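Local coordinates for protein beta sliding clamp (Bartonella birtlesii LL-WM9, PDB 6PTR) that forms a ring-shaped head-to-tail homodimer around DNA and probably tethers DNA polymerases and other proteins to it for processive replication, at the interface of chains A and B. Numbering follows the deposited sequence. Chains: chain A/B, Beta sliding clamp.

Contact 1: the interface of chains A and B. Residues chain A 113-117; chain B 285, 316-318.
A:His115 and B:Glu318 pair backbone to backbone, and with them strand 114-118 of chain A joins strand 315-322 of chain B as an antiparallel ribbon. A:His115 N gives its hydrogen to B:Glu318 O at 2.9 Å, and B:Glu318 N returns one to A:His115 O at 2.8 Å. Further along, A:Gln117 N reaches B:Ser316 O at 2.8 Å, while B:Ser316 N meets A:Gln117 O at 2.9 Å. The tight side of this ribbon is apolar. The ring of A:Phe116 puts its CD2 edge carbon 3.5 Å from the methyl CB of B:Ala317, with CE2 almost as near; the backbone CA of B:Val285 comes more loosely toward the CE2 rim.

The opposite side is looser and wetter, with water 1 among polar groups. A:His115 CG stands anti to the backbone N (chi1 172°), which carries the imidazole toward B:Glu318; its ND1 donates to the carboxylate oxygen OE2 at 3.1 Å. That bond is nearly straight (169° at H) and lies in the ring plane, yet it strikes the carboxylate from above, the two planes being turned 63° apart. Nearer the backbones, A:His115 CB packs on B:Glu318 CG at 3.7 Å. Water 1 sits over the imidazole near its rim; its O lies 3.1 Å from the hydroxyl OG of B:Ser316 and more distantly contacts A:His115 O. This strand pairing runs a beta-sheet across the subunit boundary and helps close the ring around DNA.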
# COMPACT_ATOMS: atom_id res chain seq x y z
N CYS A 113 -1.33 -11.97 30.60
CA CYS A 113 -0.11 -11.45 31.21
C CYS A 113 0.39 -10.17 30.57
O CYS A 113 1.40 -9.61 31.04
CB CYS A 113 1.01 -12.49 31.15
SG CYS A 113 0.69 -13.95 32.13
N THR A 114 -0.29 -9.67 29.54
CA THR A 114 0.13 -8.44 28.88
C THR A 114 -0.43 -7.24 29.64
O THR A 114 -1.63 -7.19 29.92
CB THR A 114 -0.36 -8.42 27.42
OG1 THR A 114 -0.12 -9.71 26.80
CG2 THR A 114 0.36 -7.35 26.64
N HIS A 115 0.44 -6.29 29.98
CA HIS A 115 0.04 -5.13 30.77
C HIS A 115 0.66 -3.87 30.17
O HIS A 115 1.88 -3.75 30.12
CB HIS A 115 0.50 -5.29 32.22
CG HIS A 115 0.29 -4.07 33.06
ND1 HIS A 115 1.14 -3.75 34.11
CD2 HIS A 115 -0.67 -3.12 33.06
CE1 HIS A 115 0.71 -2.64 34.69
NE2 HIS A 115 -0.38 -2.24 34.07
N PHE A 116 -0.18 -2.93 29.74
CA PHE A 116 0.29 -1.64 29.29
C PHE A 116 -0.06 -0.58 30.33
O PHE A 116 -1.12 -0.64 30.96
CB PHE A 116 -0.36 -1.22 27.96
CG PHE A 116 -0.06 -2.14 26.82
CD1 PHE A 116 -0.82 -3.28 26.60
CD2 PHE A 116 1.01 -1.85 25.97
CE1 PHE A 116 -0.52 -4.15 25.52
CE2 PHE A 116 1.31 -2.72 24.89
CZ PHE A 116 0.54 -3.86 24.68
N GLN A 117 0.83 0.40 30.49
CA GLN A 117 0.51 1.62 31.23
C GLN A 117 0.69 2.78 30.25
O GLN A 117 1.81 3.07 29.85
CB GLN A 117 1.41 1.79 32.46
CG GLN A 117 1.21 0.72 33.49
CD GLN A 117 -0.01 0.99 34.34
OE1 GLN A 117 -0.67 0.06 34.79
NE2 GLN A 117 -0.33 2.26 34.55
N VAL B 285 4.42 -5.90 23.22
CA VAL B 285 4.97 -4.86 24.10
C VAL B 285 5.70 -3.81 23.29
O VAL B 285 5.78 -2.65 23.73
CB VAL B 285 5.86 -5.45 25.23
CG1 VAL B 285 5.04 -6.38 26.15
CG2 VAL B 285 7.06 -6.21 24.66
N SER B 316 4.54 2.42 29.19
CA SER B 316 5.30 1.19 29.39
C SER B 316 4.43 0.01 29.03
O SER B 316 3.20 0.10 28.98
CB SER B 316 5.80 1.05 30.83
OG SER B 316 4.71 1.03 31.75
N ALA B 317 5.08 -1.13 28.82
CA ALA B 317 4.39 -2.34 28.39
C ALA B 317 5.17 -3.52 28.93
O ALA B 317 6.40 -3.54 28.83
CB ALA B 317 4.30 -2.41 26.86
N GLU B 318 4.48 -4.51 29.48
CA GLU B 318 5.17 -5.69 29.97
C GLU B 318 4.38 -6.93 29.61
O GLU B 318 3.18 -6.87 29.32
CB GLU B 318 5.40 -5.62 31.49
CG GLU B 318 4.16 -5.52 32.33
CD GLU B 318 4.49 -5.46 33.83
OE1 GLU B 318 5.67 -5.26 34.18
OE2 GLU B 318 3.56 -5.61 34.65
O HOH W 1 3.53 -1.79 32.17

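Contact 2: the interface of chains A and B. Residues chain A 81, 84-85, 88, 116; chain B 283-285, 287.
A:Lys88 reaches over to B:Asp283 and B:Thr287 at a seam typical of the bacterial DnaN (beta subunit) family, where helix 79-88 of one subunit faces helix 275-285 and the 3-10 helix 286-288 of the next. The ionic part is a salt bridge: A:Lys88 NZ lies 2.8 Å from the carboxylate oxygen OD1 of B:Asp283. The lysine crosses the aspartate at about a right angle, and its ammonium comes from above the carboxylate plane, 51° out of it.

Hydrogen bonds add to that grip. NZ of A:Lys88 also donates to the main-chain B:Asp283 O at 3.0 Å, again from above the carbonyl plane, and meets the hydroxyl OG1 of B:Thr287 tip to tip at 3.1 Å. An extended chain beyond CG carries the ammonium that far. B:Thr287 OG1 itself donates to the main-chain B:Arg284 O at 2.7 Å, which helps fix its rotation. The nearby carboxylate and the carbonyl oxygen would be expected to favour a charged lysine. Through water 2, A:Lys88 O is linked to B:Arg284 NH1, which meets the water in the guanidinium plane.

Apolar contact falls to the other branch of B:Thr287. With OG1 anti to the carbonyl carbon (chi1 -49°), the methyl CG2 stands anti to the backbone N and rests 3.8 Å from A:Ile85 CG1, with A:Asp84 CB alongside and A:Leu81 CD1 slightly farther away. The A:Phe116 ring takes A:Ile85 CG2 over one face, toward its rim, and turns an edge to B:Arg284 O, 3.4 Å from CZ.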
# COMPACT_ATOMS: atom_id res chain seq x y z
N LEU A 81 -2.63 4.57 18.86
CA LEU A 81 -1.86 3.64 19.68
C LEU A 81 -2.76 2.62 20.35
O LEU A 81 -2.48 1.42 20.34
CB LEU A 81 -1.05 4.41 20.74
CG LEU A 81 -0.26 3.52 21.73
CD1 LEU A 81 0.72 2.59 21.02
CD2 LEU A 81 0.47 4.44 22.73
N ASP A 84 -3.88 0.14 17.77
CA ASP A 84 -2.81 -0.77 17.38
C ASP A 84 -2.53 -1.81 18.46
O ASP A 84 -2.25 -2.97 18.15
CB ASP A 84 -1.53 0.02 17.06
CG ASP A 84 -1.63 0.80 15.75
OD1 ASP A 84 -2.45 0.44 14.89
OD2 ASP A 84 -0.87 1.78 15.59
N ILE A 85 -2.64 -1.41 19.73
CA ILE A 85 -2.51 -2.36 20.83
C ILE A 85 -3.63 -3.40 20.77
O ILE A 85 -3.38 -4.61 20.82
CB ILE A 85 -2.49 -1.62 22.18
CG1 ILE A 85 -1.15 -0.90 22.34
CG2 ILE A 85 -2.80 -2.60 23.33
CD1 ILE A 85 -1.12 0.08 23.55
N LYS A 88 -3.55 -6.31 18.30
CA LYS A 88 -2.64 -7.41 18.60
C LYS A 88 -3.09 -8.28 19.76
O LYS A 88 -2.44 -9.30 20.04
CB LYS A 88 -1.25 -6.87 18.93
CG LYS A 88 -0.66 -5.98 17.86
CD LYS A 88 0.83 -5.70 18.15
CE LYS A 88 1.36 -4.69 17.16
NZ LYS A 88 2.82 -4.40 17.34
N PHE A 116 -0.18 -2.93 29.74
CA PHE A 116 0.29 -1.64 29.29
C PHE A 116 -0.06 -0.58 30.33
O PHE A 116 -1.12 -0.64 30.96
CB PHE A 116 -0.36 -1.22 27.96
CG PHE A 116 -0.06 -2.14 26.82
CD1 PHE A 116 -0.82 -3.28 26.60
CD2 PHE A 116 1.01 -1.85 25.97
CE1 PHE A 116 -0.52 -4.15 25.52
CE2 PHE A 116 1.31 -2.72 24.89
CZ PHE A 116 0.54 -3.86 24.68
N ASP B 283 6.04 -8.62 19.96
CA ASP B 283 5.22 -7.79 19.09
C ASP B 283 4.27 -6.92 19.92
O ASP B 283 4.17 -5.70 19.69
CB ASP B 283 4.44 -8.69 18.11
CG ASP B 283 3.72 -7.90 17.03
OD1 ASP B 283 4.13 -6.75 16.75
OD2 ASP B 283 2.73 -8.43 16.46
N ARG B 284 3.61 -7.51 20.91
CA ARG B 284 2.66 -6.74 21.71
C ARG B 284 3.35 -5.60 22.46
O ARG B 284 2.94 -4.44 22.35
CB ARG B 284 1.92 -7.66 22.68
CG ARG B 284 0.92 -8.57 21.98
CD ARG B 284 0.05 -9.33 22.97
NE ARG B 284 0.80 -10.22 23.86
CZ ARG B 284 1.00 -11.52 23.64
NH1 ARG B 284 0.53 -12.10 22.54
NH2 ARG B 284 1.66 -12.25 24.54
N VAL B 285 4.42 -5.90 23.22
CA VAL B 285 4.97 -4.86 24.10
C VAL B 285 5.70 -3.81 23.29
O VAL B 285 5.78 -2.65 23.73
CB VAL B 285 5.86 -5.45 25.23
CG1 VAL B 285 5.04 -6.38 26.15
CG2 VAL B 285 7.06 -6.21 24.66
N THR B 287 4.64 -2.36 20.71
CA THR B 287 3.69 -1.47 20.04
C THR B 287 3.90 -0.03 20.49
O THR B 287 3.61 0.90 19.72
CB THR B 287 2.25 -1.90 20.34
OG1 THR B 287 2.09 -3.31 20.11
CG2 THR B 287 1.24 -1.15 19.45
O HOH W 2 -0.44 -10.89 19.85

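Contact 1 and contact 2 are two layers of one subunit boundary, their C-alpha centres about 8 Å apart. A:Phe116 and B:Val285 belong to both: the phenylalanine springs from the strand of contact 1 and drops its ring toward the helices of contact 2, so the paired sheet and the helical layer lining the DNA channel are packed together. Main-chain pairing in the one and a lysine–aspartate salt bridge with its neighbouring hydrogen bonds in the other should reinforce each other in keeping the ring shut. The two-fold symmetry repeats both contacts with the chains exchanged, giving the head-to-tail dimer two equivalent seams.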